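Local coordinates for protein diaminopimelate decarboxylase (Aquifex aeolicus, PDB 2P3E) that probably catalyses the pyridoxal 5'-phosphate-dependent decarboxylation of meso-2,6-diaminopimelate to L-lysine and carbon dioxide, the final step of lysine biosynthesis by the diaminopimelate pathway, at residues I329-K334 against Y368-S373; P35-S40 against G289-Q294; K337-D342 against R358-V363; L4-P9 against G246-P251. All blocks are in the same frame, centred on the assembly; numbering follows the deposited sequence.

Contact 1: residues I329-K334 against Y368-S373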
loop_
_atom_site.group_PDB
_atom_site.type_symbol
_atom_site.label_atom_id
_atom_site.label_comp_id
_atom_site.label_asym_id
_atom_site.label_seq_id
_atom_site.Cartn_x
_atom_site.Cartn_y
_atom_site.Cartn_z
ATOM N N ILE B 329 17.422 -7.652 -13.026
ATOM C CA ILE B 329 18.517 -8.463 -13.541
ATOM C C ILE B 329 18.502 -9.842 -12.888
ATOM O O ILE B 329 18.033 -9.985 -11.741
ATOM C CB ILE B 329 19.898 -7.784 -13.302
ATOM C CG1 ILE B 329 20.168 -7.605 -11.793
ATOM C CG2 ILE B 329 19.952 -6.458 -14.062
ATOM C CD1 ILE B 329 21.533 -6.991 -11.425
ATOM N N PRO B 330 19.031 -10.860 -13.599
ATOM C CA PRO B 330 19.147 -12.175 -12.972
ATOM C C PRO B 330 20.276 -12.221 -11.935
ATOM O O PRO B 330 21.313 -11.540 -12.076
ATOM C CB PRO B 330 19.404 -13.107 -14.165
ATOM C CG PRO B 330 20.161 -12.237 -15.160
ATOM C CD PRO B 330 19.554 -10.857 -14.988
ATOM N N VAL B 331 20.048 -12.960 -10.859
ATOM C CA VAL B 331 21.081 -13.181 -9.853
ATOM C C VAL B 331 22.184 -14.097 -10.448
ATOM O O VAL B 331 23.354 -13.974 -10.084
ATOM C CB VAL B 331 20.456 -13.766 -8.543
ATOM C CG1 VAL B 331 21.517 -14.348 -7.582
ATOM C CG2 VAL B 331 19.588 -12.699 -7.835
ATOM N N GLU B 332 21.784 -14.993 -11.358
ATOM C CA GLU B 332 22.721 -15.841 -12.120
ATOM C C GLU B 332 22.641 -15.510 -13.617
ATOM O O GLU B 332 21.588 -15.684 -14.234
ATOM C CB GLU B 332 22.420 -17.340 -11.914
ATOM C CG GLU B 332 22.768 -17.925 -10.546
ATOM C CD GLU B 332 22.831 -19.466 -10.528
ATOM O OE1 GLU B 332 22.617 -20.117 -11.573
ATOM O OE2 GLU B 332 23.095 -20.051 -9.453
ATOM N N THR B 333 23.735 -15.006 -14.193
ATOM C CA THR B 333 23.857 -14.883 -15.661
ATOM C C THR B 333 24.299 -16.231 -16.231
ATOM O O THR B 333 25.251 -16.835 -15.725
ATOM C CB THR B 333 24.971 -13.916 -16.113
ATOM O OG1 THR B 333 25.223 -12.893 -15.143
ATOM C CG2 THR B 333 24.647 -13.290 -17.492
ATOM N N LYS B 334 23.638 -16.681 -17.296
ATOM C CA LYS B 334 23.924 -18.006 -17.871
ATOM C C LYS B 334 24.114 -18.042 -19.391
ATOM O O LYS B 334 23.914 -19.094 -20.011
ATOM C CB LYS B 334 22.826 -18.999 -17.479
ATOM C CG LYS B 334 22.981 -19.601 -16.096
ATOM C CD LYS B 334 21.779 -20.447 -15.743
ATOM C CE LYS B 334 21.968 -21.094 -14.385
ATOM N NZ LYS B 334 20.764 -21.885 -13.994
ATOM N N TYR B 368 16.484 -16.761 -9.041
ATOM C CA TYR B 368 16.223 -15.471 -8.393
ATOM C C TYR B 368 16.488 -14.281 -9.317
ATOM O O TYR B 368 17.406 -14.330 -10.156
ATOM C CB TYR B 368 17.081 -15.325 -7.131
ATOM C CG TYR B 368 16.945 -16.474 -6.167
ATOM C CD1 TYR B 368 15.833 -16.574 -5.325
ATOM C CD2 TYR B 368 17.931 -17.476 -6.101
ATOM C CE1 TYR B 368 15.709 -17.653 -4.427
ATOM C CE2 TYR B 368 17.811 -18.558 -5.214
ATOM C CZ TYR B 368 16.709 -18.634 -4.388
ATOM O OH TYR B 368 16.587 -19.675 -3.495
ATOM N N LEU B 369 15.686 -13.220 -9.149
ATOM C CA LEU B 369 15.902 -11.943 -9.842
ATOM C C LEU B 369 16.198 -10.840 -8.810
ATOM O O LEU B 369 15.741 -10.925 -7.664
ATOM C CB LEU B 369 14.650 -11.553 -10.648
ATOM C CG LEU B 369 14.108 -12.559 -11.687
ATOM C CD1 LEU B 369 12.835 -12.042 -12.373
ATOM C CD2 LEU B 369 15.204 -12.827 -12.706
ATOM N N ALA B 370 16.984 -9.841 -9.214
ATOM C CA ALA B 370 17.243 -8.645 -8.425
ATOM C C ALA B 370 16.552 -7.430 -9.033
ATOM O O ALA B 370 16.789 -7.086 -10.195
ATOM C CB ALA B 370 18.752 -8.392 -8.293
ATOM N N VAL B 371 15.685 -6.803 -8.240
ATOM C CA VAL B 371 14.998 -5.570 -8.618
ATOM C C VAL B 371 15.786 -4.411 -7.999
ATOM O O VAL B 371 15.891 -4.302 -6.769
ATOM C CB VAL B 371 13.507 -5.542 -8.124
ATOM C CG1 VAL B 371 12.786 -4.270 -8.596
ATOM C CG2 VAL B 371 12.746 -6.811 -8.593
ATOM N N LEU B 372 16.357 -3.553 -8.849
ATOM C CA LEU B 372 17.272 -2.518 -8.340
ATOM C C LEU B 372 16.512 -1.285 -7.862
ATOM O O LEU B 372 15.313 -1.161 -8.127
ATOM C CB LEU B 372 18.311 -2.126 -9.406
ATOM C CG LEU B 372 19.175 -3.249 -9.998
ATOM C CD1 LEU B 372 20.237 -2.625 -10.910
ATOM C CD2 LEU B 372 19.810 -4.131 -8.912
ATOM N N SER B 373 17.213 -0.399 -7.138
ATOM C CA SER B 373 16.691 0.936 -6.808
ATOM C C SER B 373 15.450 0.846 -5.917
ATOM O O SER B 373 14.525 1.651 -6.022
ATOM C CB SER B 373 16.361 1.721 -8.098
ATOM O OG SER B 373 17.344 1.516 -9.109
HETATM O O HOH W 1 19.001 -15.863 -11.756
#

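Contact 2: residues P35-S40 against G289-Q294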
loop_
_atom_site.group_PDB
_atom_site.type_symbol
_atom_site.label_atom_id
_atom_site.label_comp_id
_atom_site.label_asym_id
_atom_site.label_seq_id
_atom_site.Cartn_x
_atom_site.Cartn_y
_atom_site.Cartn_z
ATOM N N PRO B 35 10.310 -13.082 -0.761
ATOM C CA PRO B 35 11.010 -11.846 -1.130
ATOM C C PRO B 35 11.983 -11.383 -0.044
ATOM O O PRO B 35 11.741 -11.619 1.143
ATOM C CB PRO B 35 9.874 -10.813 -1.277
ATOM C CG PRO B 35 8.636 -11.632 -1.477
ATOM C CD PRO B 35 8.846 -12.892 -0.686
ATOM N N LEU B 36 13.074 -10.745 -0.465
ATOM C CA LEU B 36 14.118 -10.265 0.439
ATOM C C LEU B 36 14.597 -8.873 0.032
ATOM O O LEU B 36 15.032 -8.660 -1.116
ATOM C CB LEU B 36 15.323 -11.234 0.430
ATOM C CG LEU B 36 16.450 -10.988 1.442
ATOM C CD1 LEU B 36 15.913 -11.166 2.862
ATOM C CD2 LEU B 36 17.655 -11.933 1.209
ATOM N N TYR B 37 14.516 -7.928 0.966
ATOM C CA TYR B 37 15.148 -6.623 0.782
ATOM C C TYR B 37 16.571 -6.666 1.312
ATOM O O TYR B 37 16.807 -7.002 2.481
ATOM C CB TYR B 37 14.361 -5.527 1.499
ATOM C CG TYR B 37 13.252 -4.909 0.665
ATOM C CD1 TYR B 37 11.906 -5.247 0.869
ATOM C CD2 TYR B 37 13.554 -3.982 -0.332
ATOM C CE1 TYR B 37 10.879 -4.644 0.089
ATOM C CE2 TYR B 37 12.556 -3.404 -1.114
ATOM C CZ TYR B 37 11.227 -3.738 -0.899
ATOM O OH TYR B 37 10.270 -3.118 -1.690
ATOM N N VAL B 38 17.517 -6.296 0.458
ATOM C CA VAL B 38 18.938 -6.326 0.818
ATOM C C VAL B 38 19.512 -4.922 0.680
ATOM O O VAL B 38 19.341 -4.302 -0.366
ATOM C CB VAL B 38 19.723 -7.316 -0.097
ATOM C CG1 VAL B 38 21.217 -7.367 0.310
ATOM C CG2 VAL B 38 19.104 -8.725 -0.040
ATOM N N TYR B 39 20.179 -4.431 1.736
ATOM C CA TYR B 39 20.739 -3.101 1.747
ATOM C C TYR B 39 22.268 -3.121 1.874
ATOM O O TYR B 39 22.830 -3.972 2.579
ATOM C CB TYR B 39 20.150 -2.278 2.907
ATOM C CG TYR B 39 18.642 -2.134 2.865
ATOM C CD1 TYR B 39 18.038 -1.094 2.161
ATOM C CD2 TYR B 39 17.820 -3.056 3.512
ATOM C CE1 TYR B 39 16.633 -0.968 2.123
ATOM C CE2 TYR B 39 16.420 -2.923 3.496
ATOM C CZ TYR B 39 15.845 -1.899 2.800
ATOM O OH TYR B 39 14.467 -1.814 2.811
ATOM N N SER B 40 22.915 -2.162 1.215
ATOM C CA SER B 40 24.363 -1.941 1.330
ATOM C C SER B 40 24.646 -0.871 2.371
ATOM O O SER B 40 24.307 0.303 2.192
ATOM C CB SER B 40 24.960 -1.539 -0.029
ATOM O OG SER B 40 26.252 -0.934 0.123
ATOM N N GLY B 289 19.237 -0.157 -1.685
ATOM C CA GLY B 289 18.457 -1.362 -1.468
ATOM C C GLY B 289 18.066 -2.049 -2.763
ATOM O O GLY B 289 17.780 -1.391 -3.776
ATOM N N ILE B 290 18.058 -3.379 -2.724
ATOM C CA ILE B 290 17.590 -4.168 -3.853
ATOM C C ILE B 290 16.605 -5.229 -3.357
ATOM O O ILE B 290 16.697 -5.689 -2.205
ATOM C CB ILE B 290 18.745 -4.799 -4.683
ATOM C CG1 ILE B 290 19.488 -5.867 -3.904
ATOM C CG2 ILE B 290 19.746 -3.741 -5.179
ATOM C CD1 ILE B 290 20.436 -6.626 -4.783
ATOM N N LEU B 291 15.649 -5.585 -4.202
ATOM C CA LEU B 291 14.645 -6.564 -3.834
ATOM C C LEU B 291 14.922 -7.865 -4.585
ATOM O O LEU B 291 14.971 -7.876 -5.823
ATOM C CB LEU B 291 13.235 -6.050 -4.134
ATOM C CG LEU B 291 12.038 -7.001 -3.913
ATOM C CD1 LEU B 291 11.943 -7.449 -2.455
ATOM C CD2 LEU B 291 10.736 -6.299 -4.353
ATOM N N ILE B 292 15.102 -8.949 -3.830
ATOM C CA ILE B 292 15.345 -10.269 -4.417
ATOM C C ILE B 292 14.059 -11.057 -4.404
ATOM O O ILE B 292 13.357 -11.118 -3.383
ATOM C CB ILE B 292 16.432 -11.098 -3.659
ATOM C CG1 ILE B 292 17.716 -10.274 -3.430
ATOM C CG2 ILE B 292 16.731 -12.435 -4.404
ATOM C CD1 ILE B 292 18.327 -9.627 -4.702
ATOM N N THR B 293 13.754 -11.661 -5.548
ATOM C CA THR B 293 12.527 -12.416 -5.693
ATOM C C THR B 293 12.796 -13.713 -6.453
ATOM O O THR B 293 13.682 -13.761 -7.285
ATOM C CB THR B 293 11.407 -11.554 -6.373
ATOM O OG1 THR B 293 10.197 -12.306 -6.453
ATOM C CG2 THR B 293 11.807 -11.076 -7.783
ATOM N N GLN B 294 12.028 -14.756 -6.148
ATOM C CA GLN B 294 12.193 -16.052 -6.813
ATOM C C GLN B 294 11.080 -16.303 -7.830
ATOM O O GLN B 294 9.893 -16.067 -7.565
ATOM C CB GLN B 294 12.234 -17.168 -5.765
ATOM C CG GLN B 294 12.516 -18.561 -6.335
ATOM C CD GLN B 294 12.376 -19.634 -5.291
ATOM O OE1 GLN B 294 11.351 -19.729 -4.603
ATOM N NE2 GLN B 294 13.401 -20.458 -5.165
#

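Contact 3: residues K337-D342 against R358-V363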
loop_
_atom_site.group_PDB
_atom_site.type_symbol
_atom_site.label_atom_id
_atom_site.label_comp_id
_atom_site.label_asym_id
_atom_site.label_seq_id
_atom_site.Cartn_x
_atom_site.Cartn_y
_atom_site.Cartn_z
ATOM N N LYS B 337 19.562 -16.692 -24.263
ATOM C CA LYS B 337 18.799 -15.716 -25.039
ATOM C C LYS B 337 17.979 -14.814 -24.087
ATOM O O LYS B 337 17.586 -15.235 -22.987
ATOM C CB LYS B 337 17.872 -16.463 -26.005
ATOM C CG LYS B 337 17.123 -15.611 -27.029
ATOM C CD LYS B 337 16.159 -16.476 -27.848
ATOM C CE LYS B 337 15.022 -17.014 -26.981
ATOM N NZ LYS B 337 14.306 -18.205 -27.558
ATOM N N LYS B 338 17.751 -13.575 -24.503
ATOM C CA LYS B 338 16.862 -12.682 -23.767
ATOM C C LYS B 338 15.458 -12.763 -24.348
ATOM O O LYS B 338 15.279 -13.021 -25.552
ATOM C CB LYS B 338 17.381 -11.244 -23.807
ATOM C CG LYS B 338 18.641 -11.004 -22.969
ATOM C CD LYS B 338 18.793 -9.519 -22.697
ATOM C CE LYS B 338 19.974 -9.195 -21.805
ATOM N NZ LYS B 338 19.877 -7.769 -21.364
ATOM N N VAL B 339 14.455 -12.568 -23.499
ATOM C CA VAL B 339 13.071 -12.537 -23.947
ATOM C C VAL B 339 12.408 -11.259 -23.459
ATOM O O VAL B 339 12.854 -10.652 -22.483
ATOM C CB VAL B 339 12.244 -13.769 -23.457
ATOM C CG1 VAL B 339 12.674 -15.026 -24.198
ATOM C CG2 VAL B 339 12.346 -13.944 -21.908
ATOM N N VAL B 340 11.337 -10.865 -24.140
ATOM C CA VAL B 340 10.500 -9.776 -23.680
ATOM C C VAL B 340 9.396 -10.409 -22.847
ATOM O O VAL B 340 8.688 -11.300 -23.328
ATOM C CB VAL B 340 9.905 -8.976 -24.849
ATOM C CG1 VAL B 340 8.979 -7.888 -24.332
ATOM C CG2 VAL B 340 11.012 -8.389 -25.686
ATOM N N ALA B 341 9.269 -9.952 -21.600
ATOM C CA ALA B 341 8.349 -10.557 -20.642
ATOM C C ALA B 341 7.676 -9.523 -19.753
ATOM O O ALA B 341 8.207 -8.421 -19.548
ATOM C CB ALA B 341 9.099 -11.581 -19.774
ATOM N N ASP B 342 6.486 -9.883 -19.263
ATOM C CA ASP B 342 5.881 -9.219 -18.111
ATOM C C ASP B 342 6.346 -9.954 -16.857
ATOM O O ASP B 342 6.183 -11.175 -16.741
ATOM C CB ASP B 342 4.359 -9.278 -18.175
ATOM C CG ASP B 342 3.764 -8.313 -19.194
ATOM O OD1 ASP B 342 4.503 -7.634 -19.960
ATOM O OD2 ASP B 342 2.525 -8.217 -19.191
ATOM N N ARG B 358 9.437 -6.173 -20.781
ATOM C CA ARG B 358 10.823 -5.913 -20.451
ATOM C C ARG B 358 11.737 -7.009 -20.967
ATOM O O ARG B 358 11.425 -8.208 -20.844
ATOM C CB ARG B 358 10.995 -5.769 -18.933
ATOM C CG ARG B 358 12.393 -5.357 -18.488
ATOM C CD ARG B 358 12.679 -3.839 -18.663
ATOM N NE ARG B 358 11.664 -2.999 -18.006
ATOM C CZ ARG B 358 11.643 -2.728 -16.702
ATOM N NH1 ARG B 358 12.598 -3.201 -15.903
ATOM N NH2 ARG B 358 10.670 -1.974 -16.181
ATOM N N GLU B 359 12.881 -6.594 -21.507
ATOM C CA GLU B 359 13.916 -7.522 -21.942
ATOM C C GLU B 359 14.645 -8.085 -20.730
ATOM O O GLU B 359 15.072 -7.337 -19.834
ATOM C CB GLU B 359 14.918 -6.823 -22.865
ATOM C CG GLU B 359 14.414 -6.659 -24.299
ATOM C CD GLU B 359 14.519 -7.931 -25.140
ATOM O OE1 GLU B 359 14.871 -9.018 -24.603
ATOM O OE2 GLU B 359 14.239 -7.835 -26.356
ATOM N N ILE B 360 14.760 -9.405 -20.701
ATOM C CA ILE B 360 15.431 -10.095 -19.615
ATOM C C ILE B 360 15.905 -11.462 -20.092
ATOM O O ILE B 360 15.257 -12.093 -20.926
ATOM C CB ILE B 360 14.497 -10.262 -18.382
ATOM C CG1 ILE B 360 15.299 -10.721 -17.158
ATOM C CG2 ILE B 360 13.321 -11.198 -18.698
ATOM C CD1 ILE B 360 14.486 -10.713 -15.851
ATOM N N GLU B 361 17.050 -11.886 -19.570
ATOM C CA GLU B 361 17.571 -13.232 -19.779
ATOM C C GLU B 361 16.467 -14.209 -19.429
ATOM O O GLU B 361 15.725 -14.003 -18.445
ATOM C CB GLU B 361 18.755 -13.439 -18.852
ATOM C CG GLU B 361 19.881 -14.254 -19.409
ATOM C CD GLU B 361 21.100 -14.239 -18.501
ATOM O OE1 GLU B 361 21.688 -13.153 -18.264
ATOM O OE2 GLU B 361 21.470 -15.325 -18.031
ATOM N N GLU B 362 16.315 -15.242 -20.256
ATOM C CA GLU B 362 15.375 -16.302 -19.970
ATOM C C GLU B 362 15.765 -16.846 -18.598
ATOM O O GLU B 362 16.951 -17.118 -18.352
ATOM C CB GLU B 362 15.454 -17.413 -21.029
ATOM C CG GLU B 362 14.764 -17.071 -22.331
ATOM C CD GLU B 362 14.810 -18.202 -23.351
ATOM O OE1 GLU B 362 15.718 -19.055 -23.279
ATOM O OE2 GLU B 362 13.926 -18.231 -24.226
ATOM N N VAL B 363 14.793 -16.932 -17.700
ATOM C CA VAL B 363 15.013 -17.473 -16.358
ATOM C C VAL B 363 14.012 -18.586 -16.118
ATOM O O VAL B 363 12.954 -18.607 -16.736
ATOM C CB VAL B 363 14.878 -16.385 -15.254
ATOM C CG1 VAL B 363 16.123 -15.479 -15.235
ATOM C CG2 VAL B 363 13.575 -15.569 -15.428
HETATM O O HOH W 2 14.552 -10.521 -26.864
#

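Contact 4: residues L4-P9 against G246-P251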
loop_
_atom_site.group_PDB
_atom_site.type_symbol
_atom_site.label_atom_id
_atom_site.label_comp_id
_atom_site.label_asym_id
_atom_site.label_seq_id
_atom_site.Cartn_x
_atom_site.Cartn_y
_atom_site.Cartn_z
ATOM N N LEU B 4 25.796 -1.840 -14.015
ATOM C CA LEU B 4 25.451 -2.235 -12.639
ATOM C C LEU B 4 26.114 -1.376 -11.572
ATOM O O LEU B 4 25.478 -1.001 -10.588
ATOM C CB LEU B 4 25.760 -3.712 -12.390
ATOM C CG LEU B 4 24.807 -4.698 -13.048
ATOM C CD1 LEU B 4 24.929 -6.022 -12.322
ATOM C CD2 LEU B 4 23.359 -4.189 -13.041
ATOM N N LYS B 5 27.387 -1.047 -11.774
ATOM C CA LYS B 5 28.098 -0.156 -10.848
ATOM C C LYS B 5 27.612 1.297 -10.866
ATOM O O LYS B 5 27.786 2.026 -9.883
ATOM C CB LYS B 5 29.620 -0.245 -11.066
ATOM C CG LYS B 5 30.212 -1.591 -10.608
ATOM C CD LYS B 5 31.674 -1.738 -11.021
ATOM C CE LYS B 5 32.111 -3.209 -11.000
ATOM N NZ LYS B 5 32.700 -3.642 -9.701
ATOM N N GLU B 6 27.005 1.713 -11.976
ATOM C CA GLU B 6 26.351 3.015 -12.063
ATOM C C GLU B 6 25.164 3.092 -11.114
ATOM O O GLU B 6 24.870 4.158 -10.578
ATOM C CB GLU B 6 25.887 3.319 -13.486
ATOM C CG GLU B 6 27.041 3.572 -14.474
ATOM C CD GLU B 6 26.553 3.776 -15.890
ATOM O OE1 GLU B 6 25.355 3.571 -16.177
ATOM O OE2 GLU B 6 27.387 4.139 -16.740
ATOM N N TYR B 7 24.486 1.961 -10.919
ATOM C CA TYR B 7 23.412 1.877 -9.929
ATOM C C TYR B 7 23.980 1.874 -8.521
ATOM O O TYR B 7 23.597 2.694 -7.676
ATOM C CB TYR B 7 22.546 0.634 -10.176
ATOM C CG TYR B 7 21.611 0.785 -11.340
ATOM C CD1 TYR B 7 20.427 1.504 -11.207
ATOM C CD2 TYR B 7 21.906 0.211 -12.585
ATOM C CE1 TYR B 7 19.572 1.678 -12.266
ATOM C CE2 TYR B 7 21.050 0.367 -13.660
ATOM C CZ TYR B 7 19.870 1.093 -13.489
ATOM O OH TYR B 7 18.989 1.255 -14.518
ATOM N N ASN B 8 24.927 0.966 -8.279
ATOM C CA ASN B 8 25.518 0.785 -6.961
ATOM C C ASN B 8 26.905 0.161 -7.155
ATOM O O ASN B 8 27.012 -0.962 -7.660
ATOM C CB ASN B 8 24.622 -0.111 -6.081
ATOM C CG ASN B 8 25.091 -0.195 -4.631
ATOM O OD1 ASN B 8 26.293 -0.277 -4.354
ATOM N ND2 ASN B 8 24.134 -0.182 -3.685
ATOM N N PRO B 9 27.967 0.889 -6.775
ATOM C CA PRO B 9 29.305 0.370 -7.096
ATOM C C PRO B 9 29.712 -0.828 -6.238
ATOM O O PRO B 9 30.768 -1.415 -6.482
ATOM C CB PRO B 9 30.216 1.574 -6.837
ATOM C CG PRO B 9 29.514 2.368 -5.828
ATOM C CD PRO B 9 28.037 2.183 -6.078
ATOM N N GLY B 246 17.270 13.547 -7.577
ATOM C CA GLY B 246 16.888 12.267 -8.168
ATOM C C GLY B 246 18.007 11.244 -8.232
ATOM O O GLY B 246 19.186 11.573 -8.042
ATOM N N ILE B 247 17.628 10.001 -8.502
ATOM C CA ILE B 247 18.586 8.912 -8.581
ATOM C C ILE B 247 18.428 8.201 -9.907
ATOM O O ILE B 247 17.445 8.383 -10.618
ATOM C CB ILE B 247 18.434 7.864 -7.438
ATOM C CG1 ILE B 247 17.069 7.161 -7.523
ATOM C CG2 ILE B 247 18.674 8.500 -6.074
ATOM C CD1 ILE B 247 16.951 5.906 -6.615
ATOM N N LYS B 248 19.397 7.356 -10.215
ATOM C CA LYS B 248 19.357 6.568 -11.432
ATOM C C LYS B 248 18.344 5.447 -11.275
ATOM O O LYS B 248 18.494 4.572 -10.431
ATOM C CB LYS B 248 20.754 6.023 -11.756
ATOM C CG LYS B 248 20.846 5.267 -13.116
ATOM C CD LYS B 248 22.119 4.419 -13.184
ATOM C CE LYS B 248 22.331 3.852 -14.591
ATOM N NZ LYS B 248 22.709 4.939 -15.544
ATOM N N TYR B 249 17.289 5.490 -12.084
ATOM C CA TYR B 249 16.365 4.359 -12.192
ATOM C C TYR B 249 16.533 3.623 -13.527
ATOM O O TYR B 249 16.629 2.401 -13.561
ATOM C CB TYR B 249 14.912 4.826 -12.061
ATOM C CG TYR B 249 14.457 5.091 -10.635
ATOM C CD1 TYR B 249 14.227 4.034 -9.739
ATOM C CD2 TYR B 249 14.218 6.393 -10.203
ATOM C CE1 TYR B 249 13.783 4.277 -8.412
ATOM C CE2 TYR B 249 13.770 6.656 -8.886
ATOM C CZ TYR B 249 13.574 5.589 -7.999
ATOM O OH TYR B 249 13.154 5.827 -6.709
ATOM N N LYS B 250 16.542 4.389 -14.619
ATOM C CA LYS B 250 16.670 3.838 -15.964
ATOM C C LYS B 250 18.144 3.771 -16.386
ATOM O O LYS B 250 18.961 4.591 -15.933
ATOM C CB LYS B 250 15.845 4.674 -16.952
ATOM C CG LYS B 250 14.369 4.577 -16.720
ATOM C CD LYS B 250 13.645 5.700 -17.416
ATOM C CE LYS B 250 12.174 5.455 -17.428
ATOM N NZ LYS B 250 11.478 6.519 -18.193
ATOM N N PRO B 251 18.500 2.784 -17.235
ATOM C CA PRO B 251 19.904 2.634 -17.655
ATOM C C PRO B 251 20.486 3.933 -18.216
ATOM O O PRO B 251 21.668 4.211 -17.995
ATOM C CB PRO B 251 19.830 1.566 -18.754
ATOM C CG PRO B 251 18.630 0.753 -18.377
ATOM C CD PRO B 251 17.635 1.764 -17.862
#

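Contact 1: residues I329-K334 against Y368-S373
Ile329 and Ala370 form an antiparallel hydrogen-bonded pair, in which Ala370 N donates a hydrogen bond to Ile329 O at 2.7 Å and Ile329 N donates one to Ala370 O at 3.0 Å. One residue on, Pro330 faces Leu369 as a non-hydrogen-bonded pair, and Val331 N reaches Tyr368 O at 3.1 Å as its chain leaves the strand. Tyr368 O is gripped a second time by a water, 2.7 Å away, that also accepts from Glu332 N, so the turn is tied to the strand end after regular pairing stops. On the face shared by Ile329 and Ala370, CG1 of Ile329 lies 3.9 Å from CB of Ala370. With chi1 at 62°, that CG1 sits between the backbone N and the carbonyl carbon; CD1 beyond it meets CD2 of Leu372 at 4.2 Å, the two side chains crossing at about a right angle. Val331 brings CG2 against CB of Tyr368 at 3.7 Å, while the phenol ring leads away toward helix 25-32. Although their side chains diverge, Leu369 CD2 comes within 4.0 Å of Pro330 CA. Leu4 of helix 3-7 packs against Ile329 and Leu372, and Ile292 of the next strand touches Ala370. This is antiparallel pairing at the end of a short strand, 328-330, within the mixed beta-sheet domain that accompanies the TIM-like barrel in class-II decarboxylases of this family.

Contact 2: residues P35-S40 against G289-Q294
Tyr37 and Leu291 face each other as a non-hydrogen-bonded pair in an antiparallel strand pair of the beta domain that accompanies the TIM-like barrel. Strands 36-40 and 289-294 run at 153° to one another, with their axes 4.6 Å apart at closest approach. Leu36 with Ile292 and Val38 with Ile290 are the hydrogen-bonded pairs; Ile292 N to Leu36 O is the shortest bond, at 2.7 Å. Leu291 can be followed outward. Its CB meets CE2 of Tyr37 at 4.1 Å. CG lies anti to the backbone N (chi1 175°), and from it the two methyls part. CD1 rests over the centre of the Tyr37 ring in a CH-pi contact, 3.9 Å from the centroid and 10° off the ring normal, and also touches Leu36 O and CB of Pro35. CD2 reaches toward the far end of the same ring, 4.2 Å from Tyr37 OH. That hydroxyl is hydrogen-bonded to Asp315 O, which helps fix the ring against the leucine methyl, and the Tyr37 side chain is about 8 Å from those of Arg318 and Tyr377, probable substrate-binding residues. Leu36, Val38, Ile290 and Ile292 put aliphatic side chains on the other face, where Leu25 and Leu28 of helix 25-32 pack on them. There Val38 CG2 meets Ile292 CG1 across the strands. At the end of the pair, Gly289 brings its CA to within 3.7 Å of CD1 of Tyr39.

Contact 3: residues K337-D342 against R358-V363
An antiparallel strand pair at the outer part of the mixed sheet joins Lys338-Asp342 to Arg358-Glu361, with 15 residues between the two segments. Val339 with Ile360 and Ala341 with Arg358 are its hydrogen-bonded pairs; Val339 N to Ile360 O, at 2.7 Å, is the shortest bond. Glu362 N to Lys337 O carries the bonding one step past the strand ends. Between the two hydrogen-bonded pairs, Val340 faces Glu359, and Glu359 bends at chi2 (-79°). Its carboxylate folds back across the partner strand, with OE2 3.3 Å from Val340 CG2 and OE1 3.4 Å from Lys338 CB. A water lies within hydrogen-bonding distance of Glu359 OE1 and Lys338 O and can link the acid to the opposite backbone, though it has more acceptors in reach than protons to give. On the other face, Val339 CG2 and Ile360 CG2 pack at 4.3 Å, with Ala341 CB also beside the isoleucine methyl; strand 304-309 adds His305 and Ile307 to this layer. Arg358 NH1 is hydrogen-bonded to His326 O, and its guanidinium makes a cation-pi contact with Tyr325. Glu361 OE2 makes a salt bridge with Arg336 and accepts a hydrogen bond from Lys334 N. Just past the strand, Glu362 crosses Val339 at about a right angle, its CG 3.5 Å from Val339 CG1. The tip completes a salt bridge with Lys337, whose chain bends at chi3: Glu362 OE2 lies 3.4 Å from Lys337 NZ and still nearer its CE, at 3.2 Å.

Contact 4: residues L4-P9 against G246-P251
Lys248 NZ is gripped by three acceptors: Glu6 OE1 at 3.0 Å across the contact, Pro251 O at 2.8 Å within its own loop, and Asp253 O a little further along the chain. The ammonium meets Glu6 OE1 from above the carboxylate plane, 41° out of it, in a salt bridge that would partly neutralise both charges. To get there the lysine chain starts with CG anti to the backbone N (chi1 -175°), runs extended across the Tyr7 ring and bends only at its last torsion, which places NZ beside the glutamate. Lys248 CD lies over the ring centre, a CH-pi contact 3.8 Å from the centroid, and CE follows over the same face; the two side chains cross at about a right angle. Tyr7 OH donates to Tyr249 O at 2.8 Å, from above the carbonyl plane, and Pro251 CD packs 3.6 Å from the same hydroxyl oxygen. Tyr249 itself turns the other way, its OH bonded to Arg282, a residue that probably binds both cofactor and substrate, so the loop backbone held by Tyr7 also carries a side chain next to the active site. The contact lays the N-terminal helix 3-7 on the loop between strand 238-240 and helix 258-269 of the pyridoxal-binding barrel, while Leu372, after strand 368-371 of the beta domain, packs against Tyr7.

Overall arrangement
From the N terminus, helix 3-7 opens contact 4, which closes only at the barrel loop 246-251. Strand 36-40 starts contact 2 inside that interval and finds its partner 289-294 after it, so contacts 4 and 2 cross, both spanning most of the barrel domain. Contact 1 begins later, at 329-334, and closes at 368-373; contact 3 is nested within its loop, pairing 337-342 with 358-363. Contacts 1, 2 and 3 belong to one mixed sheet, strand 368-371 lying beside 289-301, and contact 3 touches contact 1 next to the turn after strand 328-330. Contact 4 joins this beta domain to the barrel, touching contact 1 through Leu4, Tyr7 and Tyr249.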